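Local coordinates for protein benzoylformate decarboxylase (Mycobacterium smegmatis, PDB 4Q9D) that belongs to the thiamine pyrophosphate-dependent enzymes, with three alpha/beta domains in each chain, and carries a bound magnesium ion in its C-terminal domain, at residues Pro237-Gly251 with Phe386-Thr400. Residues are numbered along the deposited sequence; the frame is centred on the assembly and turned at random.
Sequences PDRMSFPEDHPLYAG and FTWLPTTHPASFFAT
Met-240 lies across one face of the Phe-397 ring. Its methyl CE sits 3.8 Å from the ring centroid, only 8° off the normal, a CH-pi contact. SD is also over this face, making a Met-aromatic contact. The Met-240 chain is extended through chi2 and chi3, which carries CE out over the middle of the ring. Pro-237 O meets the ring at its edge, 3.5 Å from Phe-397 CE2. Met-240 SD also touches Thr-391 OG1.

A second apolar patch joins Phe-386 to Tyr-249 and Gly-251. Tyr-249 CE2 comes to the edge of the Phe-386 ring, 4.1 Å from CE1.

Between these patches Glu-244 and Thr-391 bond twice. Glu-244 N donates to Thr-391 O at 2.8 Å. Thr-391 N returns a bond to Glu-244 OE1 at 2.7 Å, on the anti side of the carboxylate and 19° out of its plane. One water lies between OE1 and Leu-389 O; another donates to Phe-386 O and, weakly, to OE2. Tyr-249 OH lies 2.6 Å from Glu-244 OE2.

At the other end, Ala-399 N bonds to Asp-238 O (3.0 Å). Phe-398 CE1 sits over one face of the Arg-239 guanidinium, toward its rim, with the two planes 51° apart. The bends at chi2 and chi3 fold Arg-239 back alongside this ring. Its charge is paired with Asp-212, and Asp-238 forms salt bridges to Arg-213 and Arg-279. A water joins Arg-239 NE and Met-240 N to Phe-397 O.

The contact joins two parallel sheets, the Rossmann-like one of the central domain and that of the C-terminal thiamine pyrophosphate-binding domain. The loop leading to edge strand 249-252 packs on the helix-to-strand loop before edge strand 397-399, an interdomain seam of the three-domain thiamine pyrophosphate enzyme fold.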
ATOM      1  N   PRO B 237      26.108  -9.806  13.743  1.00 26.06           N
ATOM      2  CA  PRO B 237      25.158  -9.878  14.851  1.00 20.73           C
ATOM      3  C   PRO B 237      24.717  -8.493  15.307  1.00 25.88           C
ATOM      4  O   PRO B 237      25.564  -7.602  15.399  1.00 28.22           O
ATOM      5  CB  PRO B 237      26.004 -10.538  15.958  1.00 25.23           C
ATOM      6  CG  PRO B 237      27.371  -9.983  15.706  1.00 25.14           C
ATOM      7  CD  PRO B 237      27.482 -10.108  14.196  1.00 25.62           C
ATOM      8  N   ASP B 238      23.418  -8.295  15.555  1.00 20.60           N
ATOM      9  CA  ASP B 238      22.971  -7.089  16.249  1.00 18.30           C
ATOM     10  C   ASP B 238      22.900  -7.356  17.760  1.00 24.18           C
ATOM     11  O   ASP B 238      22.806  -6.431  18.541  1.00 21.44           O
ATOM     12  CB  ASP B 238      21.614  -6.558  15.716  1.00 21.87           C
ATOM     13  CG  ASP B 238      20.582  -7.673  15.460  1.00 20.27           C
ATOM     14  OD1 ASP B 238      20.968  -8.782  15.023  1.00 22.25           O
ATOM     15  OD2 ASP B 238      19.373  -7.413  15.663  1.00 23.24           O
ATOM     16  N   ARG B 239      22.927  -8.635  18.154  1.00 23.02           N
ATOM     17  CA  ARG B 239      23.085  -9.033  19.555  1.00 22.88           C
ATOM     18  C   ARG B 239      23.994 -10.252  19.607  1.00 22.17           C
ATOM     19  O   ARG B 239      24.123 -10.977  18.609  1.00 23.51           O
ATOM     20  CB  ARG B 239      21.735  -9.365  20.237  1.00 18.20           C
ATOM     21  CG  ARG B 239      20.708  -8.217  20.177  1.00 20.75           C
ATOM     22  CD  ARG B 239      20.984  -7.128  21.217  1.00 21.04           C
ATOM     23  NE  ARG B 239      20.777  -7.691  22.537  1.00 23.55           N
ATOM     24  CZ  ARG B 239      19.720  -7.483  23.312  1.00 23.76           C
ATOM     25  NH1 ARG B 239      18.734  -6.651  22.943  1.00 17.61           N
ATOM     26  NH2 ARG B 239      19.671  -8.094  24.489  1.00 20.81           N
ATOM     27  N   MET B 240      24.648 -10.453  20.750  1.00 22.38           N
ATOM     28  CA  MET B 240      25.416 -11.682  20.992  1.00 18.69           C
ATOM     29  C   MET B 240      24.826 -12.445  22.157  1.00 21.99           C
ATOM     30  O   MET B 240      24.556 -11.862  23.202  1.00 23.05           O
ATOM     31  CB  MET B 240      26.875 -11.360  21.215  1.00 24.26           C
ATOM     32  CG  MET B 240      27.546 -11.187  19.851  1.00 29.18           C
ATOM     33  SD  MET B 240      29.273 -10.933  20.002  1.00 38.81           S
ATOM     34  CE  MET B 240      29.726  -9.956  18.557  1.00 27.41           C
ATOM     35  N   SER B 241      24.627 -13.748  21.963  1.00 23.34           N
ATOM     36  CA  SER B 241      23.729 -14.522  22.808  1.00 29.72           C
ATOM     37  C   SER B 241      24.447 -15.680  23.513  1.00 30.58           C
ATOM     38  O   SER B 241      23.820 -16.452  24.236  1.00 27.87           O
ATOM     39  CB  SER B 241      22.588 -15.092  21.941  1.00 23.74           C
ATOM     40  OG  SER B 241      21.797 -14.069  21.335  1.00 25.31           O
ATOM     41  N   PHE B 242      25.751 -15.808  23.299  1.00 29.10           N
ATOM     42  CA  PHE B 242      26.522 -16.926  23.875  1.00 26.43           C
ATOM     43  C   PHE B 242      27.935 -16.425  24.173  1.00 26.46           C
ATOM     44  O   PHE B 242      28.535 -15.772  23.327  1.00 26.04           O
ATOM     45  CB  PHE B 242      26.571 -18.072  22.859  1.00 23.18           C
ATOM     46  CG  PHE B 242      27.284 -19.326  23.338  1.00 28.98           C
ATOM     47  CD1 PHE B 242      26.642 -20.234  24.181  1.00 28.75           C
ATOM     48  CD2 PHE B 242      28.579 -19.622  22.907  1.00 25.87           C
ATOM     49  CE1 PHE B 242      27.281 -21.396  24.597  1.00 32.74           C
ATOM     50  CE2 PHE B 242      29.216 -20.791  23.320  1.00 26.76           C
ATOM     51  CZ  PHE B 242      28.572 -21.668  24.171  1.00 29.88           C
ATOM     52  N   PRO B 243      28.474 -16.752  25.359  1.00 29.81           N
ATOM     53  CA  PRO B 243      29.772 -16.202  25.806  1.00 28.93           C
ATOM     54  C   PRO B 243      30.887 -16.526  24.820  1.00 27.59           C
ATOM     55  O   PRO B 243      31.080 -17.676  24.413  1.00 26.47           O
ATOM     56  CB  PRO B 243      29.984 -16.839  27.191  1.00 29.42           C
ATOM     57  CG  PRO B 243      29.060 -18.013  27.244  1.00 27.22           C
ATOM     58  CD  PRO B 243      27.934 -17.775  26.279  1.00 25.25           C
ATOM     59  N   GLU B 244      31.584 -15.489  24.375  1.00 26.93           N
ATOM     60  CA  GLU B 244      32.537 -15.673  23.292  1.00 31.68           C
ATOM     61  C   GLU B 244      33.881 -16.255  23.785  1.00 27.46           C
ATOM     62  O   GLU B 244      34.767 -16.574  22.980  1.00 25.59           O
ATOM     63  CB  GLU B 244      32.740 -14.343  22.557  1.00 22.11           C
ATOM     64  CG  GLU B 244      31.580 -13.941  21.638  1.00 27.03           C
ATOM     65  CD  GLU B 244      31.972 -12.784  20.743  1.00 27.40           C
ATOM     66  OE1 GLU B 244      32.054 -11.636  21.239  1.00 27.55           O
ATOM     67  OE2 GLU B 244      32.253 -13.047  19.560  1.00 28.12           O
ATOM     68  N   ASP B 245      34.029 -16.356  25.105  1.00 25.74           N
ATOM     69  CA  ASP B 245      35.173 -17.043  25.723  1.00 34.24           C
ATOM     70  C   ASP B 245      34.841 -18.490  26.105  1.00 39.37           C
ATOM     71  O   ASP B 245      35.642 -19.143  26.739  1.00 30.58           O
ATOM     72  CB  ASP B 245      35.648 -16.287  26.973  1.00 26.53           C
ATOM     73  CG  ASP B 245      34.561 -16.176  28.036  1.00 37.37           C
ATOM     74  OD1 ASP B 245      33.392 -16.496  27.732  1.00 40.75           O
ATOM     75  OD2 ASP B 245      34.856 -15.741  29.165  1.00 43.82           O
ATOM     76  N   HIS B 246      33.660 -18.988  25.731  1.00 35.21           N
ATOM     77  CA  HIS B 246      33.290 -20.375  26.020  1.00 28.32           C
ATOM     78  C   HIS B 246      34.073 -21.388  25.179  1.00 28.50           C
ATOM     79  O   HIS B 246      34.266 -21.171  23.981  1.00 27.64           O
ATOM     80  CB  HIS B 246      31.793 -20.591  25.764  1.00 25.82           C
ATOM     81  CG  HIS B 246      31.223 -21.773  26.478  1.00 23.56           C
ATOM     82  ND1 HIS B 246      31.261 -23.048  25.952  1.00 24.80           N
ATOM     83  CD2 HIS B 246      30.571 -21.868  27.665  1.00 23.85           C
ATOM     84  CE1 HIS B 246      30.674 -23.885  26.796  1.00 24.86           C
ATOM     85  NE2 HIS B 246      30.237 -23.193  27.837  1.00 29.30           N
ATOM     86  N   PRO B 247      34.476 -22.528  25.792  1.00 27.71           N
ATOM     87  CA  PRO B 247      35.291 -23.540  25.089  1.00 26.78           C
ATOM     88  C   PRO B 247      34.581 -24.060  23.844  1.00 34.62           C
ATOM     89  O   PRO B 247      35.254 -24.483  22.898  1.00 28.46           O
ATOM     90  CB  PRO B 247      35.420 -24.690  26.113  1.00 29.95           C
ATOM     91  CG  PRO B 247      35.094 -24.052  27.459  1.00 32.84           C
ATOM     92  CD  PRO B 247      34.154 -22.917  27.184  1.00 24.20           C
ATOM     93  N   LEU B 248      33.245 -24.046  23.838  1.00 26.61           N
ATOM     94  CA  LEU B 248      32.516 -24.533  22.669  1.00 33.38           C
ATOM     95  C   LEU B 248      32.359 -23.482  21.560  1.00 28.04           C
ATOM     96  O   LEU B 248      31.905 -23.806  20.462  1.00 27.13           O
ATOM     97  CB  LEU B 248      31.146 -25.068  23.077  1.00 28.62           C
ATOM     98  CG  LEU B 248      31.082 -26.365  23.888  1.00 32.18           C
ATOM     99  CD1 LEU B 248      29.617 -26.670  24.177  1.00 30.47           C
ATOM    100  CD2 LEU B 248      31.731 -27.531  23.166  1.00 29.35           C
ATOM    101  N   TYR B 249      32.715 -22.226  21.844  1.00 27.27           N
ATOM    102  CA  TYR B 249      32.435 -21.145  20.889  1.00 28.00           C
ATOM    103  C   TYR B 249      33.277 -21.256  19.638  1.00 32.63           C
ATOM    104  O   TYR B 249      34.490 -21.357  19.715  1.00 33.76           O
ATOM    105  CB  TYR B 249      32.653 -19.783  21.535  1.00 25.30           C
ATOM    106  CG  TYR B 249      32.317 -18.582  20.654  1.00 29.33           C
ATOM    107  CD1 TYR B 249      31.033 -18.408  20.109  1.00 30.07           C
ATOM    108  CD2 TYR B 249      33.254 -17.604  20.424  1.00 28.30           C
ATOM    109  CE1 TYR B 249      30.735 -17.303  19.355  1.00 29.77           C
ATOM    110  CE2 TYR B 249      32.977 -16.508  19.668  1.00 29.29           C
ATOM    111  CZ  TYR B 249      31.719 -16.350  19.139  1.00 36.34           C
ATOM    112  OH  TYR B 249      31.478 -15.222  18.399  1.00 32.62           O
ATOM    113  N   ALA B 250      32.628 -21.243  18.483  1.00 28.06           N
ATOM    114  CA  ALA B 250      33.326 -21.329  17.236  1.00 19.38           C
ATOM    115  C   ALA B 250      33.283 -20.034  16.417  1.00 27.07           C
ATOM    116  O   ALA B 250      33.675 -20.015  15.238  1.00 26.99           O
ATOM    117  CB  ALA B 250      32.806 -22.512  16.412  1.00 21.79           C
ATOM    118  N   GLY B 251      32.785 -18.962  17.020  1.00 25.30           N
ATOM    119  CA  GLY B 251      32.784 -17.669  16.360  1.00 26.61           C
ATOM    120  C   GLY B 251      31.596 -17.485  15.426  1.00 35.65           C
ATOM    121  O   GLY B 251      30.788 -18.395  15.254  1.00 28.63           O
ATOM    122  N   PHE B 386      36.141  -8.653  17.255  1.00 28.21           N
ATOM    123  CA  PHE B 386      36.133 -10.084  17.512  1.00 30.95           C
ATOM    124  C   PHE B 386      37.417 -10.528  18.251  1.00 32.50           C
ATOM    125  O   PHE B 386      37.372 -11.288  19.234  1.00 30.36           O
ATOM    126  CB  PHE B 386      35.958 -10.840  16.179  1.00 30.50           C
ATOM    127  CG  PHE B 386      36.171 -12.331  16.290  1.00 38.40           C
ATOM    128  CD1 PHE B 386      35.201 -13.148  16.868  1.00 37.35           C
ATOM    129  CD2 PHE B 386      37.345 -12.916  15.822  1.00 40.17           C
ATOM    130  CE1 PHE B 386      35.397 -14.519  16.977  1.00 39.42           C
ATOM    131  CE2 PHE B 386      37.548 -14.292  15.927  1.00 42.02           C
ATOM    132  CZ  PHE B 386      36.565 -15.093  16.510  1.00 39.44           C
ATOM    133  N   THR B 387      38.558 -10.035  17.783  1.00 29.74           N
ATOM    134  CA  THR B 387      39.854 -10.423  18.348  1.00 28.34           C
ATOM    135  C   THR B 387      40.029  -9.951  19.771  1.00 34.60           C
ATOM    136  O   THR B 387      40.451 -10.713  20.625  1.00 28.46           O
ATOM    137  CB  THR B 387      40.991  -9.857  17.518  1.00 27.47           C
ATOM    138  OG1 THR B 387      40.869 -10.378  16.193  1.00 30.02           O
ATOM    139  CG2 THR B 387      42.357 -10.250  18.111  1.00 33.31           C
ATOM    140  N   TRP B 388      39.665  -8.701  20.037  1.00 26.62           N
ATOM    141  CA  TRP B 388      40.010  -8.095  21.320  1.00 27.90           C
ATOM    142  C   TRP B 388      38.862  -7.874  22.306  1.00 29.95           C
ATOM    143  O   TRP B 388      39.111  -7.703  23.498  1.00 30.24           O
ATOM    144  CB  TRP B 388      40.720  -6.762  21.077  1.00 26.25           C
ATOM    145  CG  TRP B 388      42.086  -6.932  20.439  1.00 31.64           C
ATOM    146  CD1 TRP B 388      42.452  -6.599  19.160  1.00 30.59           C
ATOM    147  CD2 TRP B 388      43.260  -7.472  21.066  1.00 30.14           C
ATOM    148  NE1 TRP B 388      43.792  -6.903  18.956  1.00 31.31           N
ATOM    149  CE2 TRP B 388      44.304  -7.441  20.112  1.00 31.90           C
ATOM    150  CE3 TRP B 388      43.528  -7.988  22.345  1.00 34.71           C
ATOM    151  CZ2 TRP B 388      45.599  -7.899  20.396  1.00 32.24           C
ATOM    152  CZ3 TRP B 388      44.819  -8.444  22.626  1.00 38.49           C
ATOM    153  CH2 TRP B 388      45.833  -8.394  21.651  1.00 30.90           C
ATOM    154  N   LEU B 389      37.611  -7.837  21.840  1.00 27.28           N
ATOM    155  CA  LEU B 389      36.522  -7.539  22.779  1.00 28.36           C
ATOM    156  C   LEU B 389      35.442  -8.603  22.758  1.00 33.30           C
ATOM    157  O   LEU B 389      34.303  -8.324  22.353  1.00 30.29           O
ATOM    158  CB  LEU B 389      35.888  -6.176  22.485  1.00 26.11           C
ATOM    159  CG  LEU B 389      36.769  -4.934  22.454  1.00 31.67           C
ATOM    160  CD1 LEU B 389      35.884  -3.683  22.219  1.00 30.56           C
ATOM    161  CD2 LEU B 389      37.546  -4.780  23.756  1.00 26.00           C
ATOM    162  N   PRO B 390      35.785  -9.824  23.206  1.00 30.79           N
ATOM    163  CA  PRO B 390      34.751 -10.866  23.215  1.00 26.39           C
ATOM    164  C   PRO B 390      33.626 -10.468  24.156  1.00 37.76           C
ATOM    165  O   PRO B 390      33.858  -9.838  25.198  1.00 26.95           O
ATOM    166  CB  PRO B 390      35.473 -12.103  23.768  1.00 28.76           C
ATOM    167  CG  PRO B 390      36.703 -11.543  24.513  1.00 30.84           C
ATOM    168  CD  PRO B 390      37.085 -10.307  23.723  1.00 33.51           C
ATOM    169  N   THR B 391      32.406 -10.833  23.779  1.00 27.70           N
ATOM    170  CA  THR B 391      31.260 -10.567  24.634  1.00 21.79           C
ATOM    171  C   THR B 391      31.110 -11.727  25.604  1.00 21.35           C
ATOM    172  O   THR B 391      30.973 -12.882  25.180  1.00 29.08           O
ATOM    173  CB  THR B 391      29.990 -10.482  23.786  1.00 29.30           C
ATOM    174  OG1 THR B 391      30.166  -9.450  22.817  1.00 25.35           O
ATOM    175  CG2 THR B 391      28.770 -10.179  24.650  1.00 21.75           C
ATOM    176  N   THR B 392      31.104 -11.420  26.902  1.00 25.69           N
ATOM    177  CA  THR B 392      31.104 -12.471  27.910  1.00 25.12           C
ATOM    178  C   THR B 392      29.917 -12.331  28.862  1.00 26.99           C
ATOM    179  O   THR B 392      29.756 -13.143  29.738  1.00 33.24           O
ATOM    180  CB  THR B 392      32.439 -12.462  28.718  1.00 34.50           C
ATOM    181  OG1 THR B 392      32.620 -11.176  29.306  1.00 33.68           O
ATOM    182  CG2 THR B 392      33.626 -12.734  27.793  1.00 32.16           C
ATOM    183  N   HIS B 393      29.084 -11.302  28.680  1.00 25.45           N
ATOM    184  CA  HIS B 393      27.878 -11.148  29.488  1.00 27.18           C
ATOM    185  C   HIS B 393      26.629 -10.981  28.612  1.00 26.54           C
ATOM    186  O   HIS B 393      26.709 -10.478  27.483  1.00 24.49           O
ATOM    187  CB  HIS B 393      28.013  -9.940  30.418  1.00 31.09           C
ATOM    188  CG  HIS B 393      29.084 -10.082  31.457  1.00 35.42           C
ATOM    189  ND1 HIS B 393      30.417 -10.246  31.140  1.00 46.91           N
ATOM    190  CD2 HIS B 393      29.020 -10.070  32.808  1.00 52.03           C
ATOM    191  CE1 HIS B 393      31.123 -10.337  32.251  1.00 46.92           C
ATOM    192  NE2 HIS B 393      30.300 -10.232  33.278  1.00 55.05           N
ATOM    193  N   PRO B 394      25.459 -11.371  29.135  1.00 27.84           N
ATOM    194  CA  PRO B 394      24.235 -11.138  28.347  1.00 24.59           C
ATOM    195  C   PRO B 394      23.922  -9.647  28.209  1.00 27.72           C
ATOM    196  O   PRO B 394      24.380  -8.825  29.009  1.00 25.97           O
ATOM    197  CB  PRO B 394      23.145 -11.863  29.150  1.00 30.34           C
ATOM    198  CG  PRO B 394      23.665 -11.845  30.581  1.00 29.47           C
ATOM    199  CD  PRO B 394      25.184 -11.994  30.444  1.00 22.95           C
ATOM    200  N   ALA B 395      23.163  -9.302  27.178  1.00 25.53           N
ATOM    201  CA  ALA B 395      22.714  -7.926  26.972  1.00 27.35           C
ATOM    202  C   ALA B 395      23.856  -6.917  27.040  1.00 23.34           C
ATOM    203  O   ALA B 395      23.708  -5.851  27.621  1.00 24.53           O
ATOM    204  CB  ALA B 395      21.592  -7.564  27.966  1.00 26.16           C
ATOM    205  N   SER B 396      24.997  -7.238  26.421  1.00 25.36           N
ATOM    206  CA  SER B 396      26.163  -6.374  26.566  1.00 22.77           C
ATOM    207  C   SER B 396      26.816  -6.064  25.245  1.00 27.66           C
ATOM    208  O   SER B 396      27.937  -5.552  25.203  1.00 26.56           O
ATOM    209  CB  SER B 396      27.183  -6.998  27.531  1.00 22.56           C
ATOM    210  OG  SER B 396      26.605  -7.138  28.814  1.00 28.24           O
ATOM    211  N   PHE B 397      26.122  -6.402  24.167  1.00 18.15           N
ATOM    212  CA  PHE B 397      26.584  -6.094  22.823  1.00 20.19           C
ATOM    213  C   PHE B 397      25.363  -5.675  22.007  1.00 28.35           C
ATOM    214  O   PHE B 397      24.326  -6.350  22.049  1.00 22.37           O
ATOM    215  CB  PHE B 397      27.214  -7.301  22.128  1.00 20.63           C
ATOM    216  CG  PHE B 397      27.646  -6.998  20.732  1.00 25.31           C
ATOM    217  CD1 PHE B 397      28.908  -6.464  20.491  1.00 23.40           C
ATOM    218  CD2 PHE B 397      26.772  -7.173  19.663  1.00 20.55           C
ATOM    219  CE1 PHE B 397      29.310  -6.122  19.178  1.00 21.43           C
ATOM    220  CE2 PHE B 397      27.158  -6.857  18.369  1.00 26.99           C
ATOM    221  CZ  PHE B 397      28.444  -6.334  18.121  1.00 26.21           C
ATOM    222  N   PHE B 398      25.491  -4.574  21.270  1.00 21.80           N
ATOM    223  CA  PHE B 398      24.406  -4.087  20.395  1.00 25.45           C
ATOM    224  C   PHE B 398      24.959  -3.510  19.093  1.00 22.38           C
ATOM    225  O   PHE B 398      25.953  -2.783  19.100  1.00 24.51           O
ATOM    226  CB  PHE B 398      23.602  -2.986  21.091  1.00 20.88           C
ATOM    227  CG  PHE B 398      23.048  -3.390  22.436  1.00 23.42           C
ATOM    228  CD1 PHE B 398      21.734  -3.850  22.560  1.00 20.88           C
ATOM    229  CD2 PHE B 398      23.835  -3.294  23.582  1.00 21.45           C
ATOM    230  CE1 PHE B 398      21.206  -4.223  23.808  1.00 21.99           C
ATOM    231  CE2 PHE B 398      23.320  -3.665  24.844  1.00 23.25           C
ATOM    232  CZ  PHE B 398      22.003  -4.129  24.952  1.00 21.19           C
ATOM    233  N   ALA B 399      24.318  -3.849  17.983  1.00 23.43           N
ATOM    234  CA  ALA B 399      24.594  -3.195  16.710  1.00 23.57           C
ATOM    235  C   ALA B 399      23.287  -3.052  15.921  1.00 24.77           C
ATOM    236  O   ALA B 399      22.273  -3.696  16.247  1.00 22.10           O
ATOM    237  CB  ALA B 399      25.611  -3.989  15.895  1.00 22.44           C
ATOM    238  N   THR B 400      23.335  -2.213  14.890  1.00 23.34           N
ATOM    239  CA  THR B 400      22.181  -1.939  14.034  1.00 23.37           C
ATOM    240  C   THR B 400      21.421  -3.200  13.652  1.00 24.75           C
ATOM    241  O   THR B 400      22.026  -4.187  13.199  1.00 23.27           O
ATOM    242  CB  THR B 400      22.592  -1.205  12.756  1.00 21.35           C
ATOM    243  OG1 THR B 400      21.462  -1.182  11.873  1.00 22.80           O
ATOM    244  CG2 THR B 400      23.789  -1.925  12.058  1.00 20.05           C
TER
HETATM  245  O   HOH W   1      23.723  -8.790  22.906  1.00 25.85           O
HETATM  246  O   HOH W   2      25.520  -9.842  25.161  1.00 23.84           O
HETATM  247  O   HOH W   3      35.208 -12.539  20.111  1.00 27.18           O
HETATM  248  O   HOH W   4      33.101  -9.430  19.932  1.00 33.39           O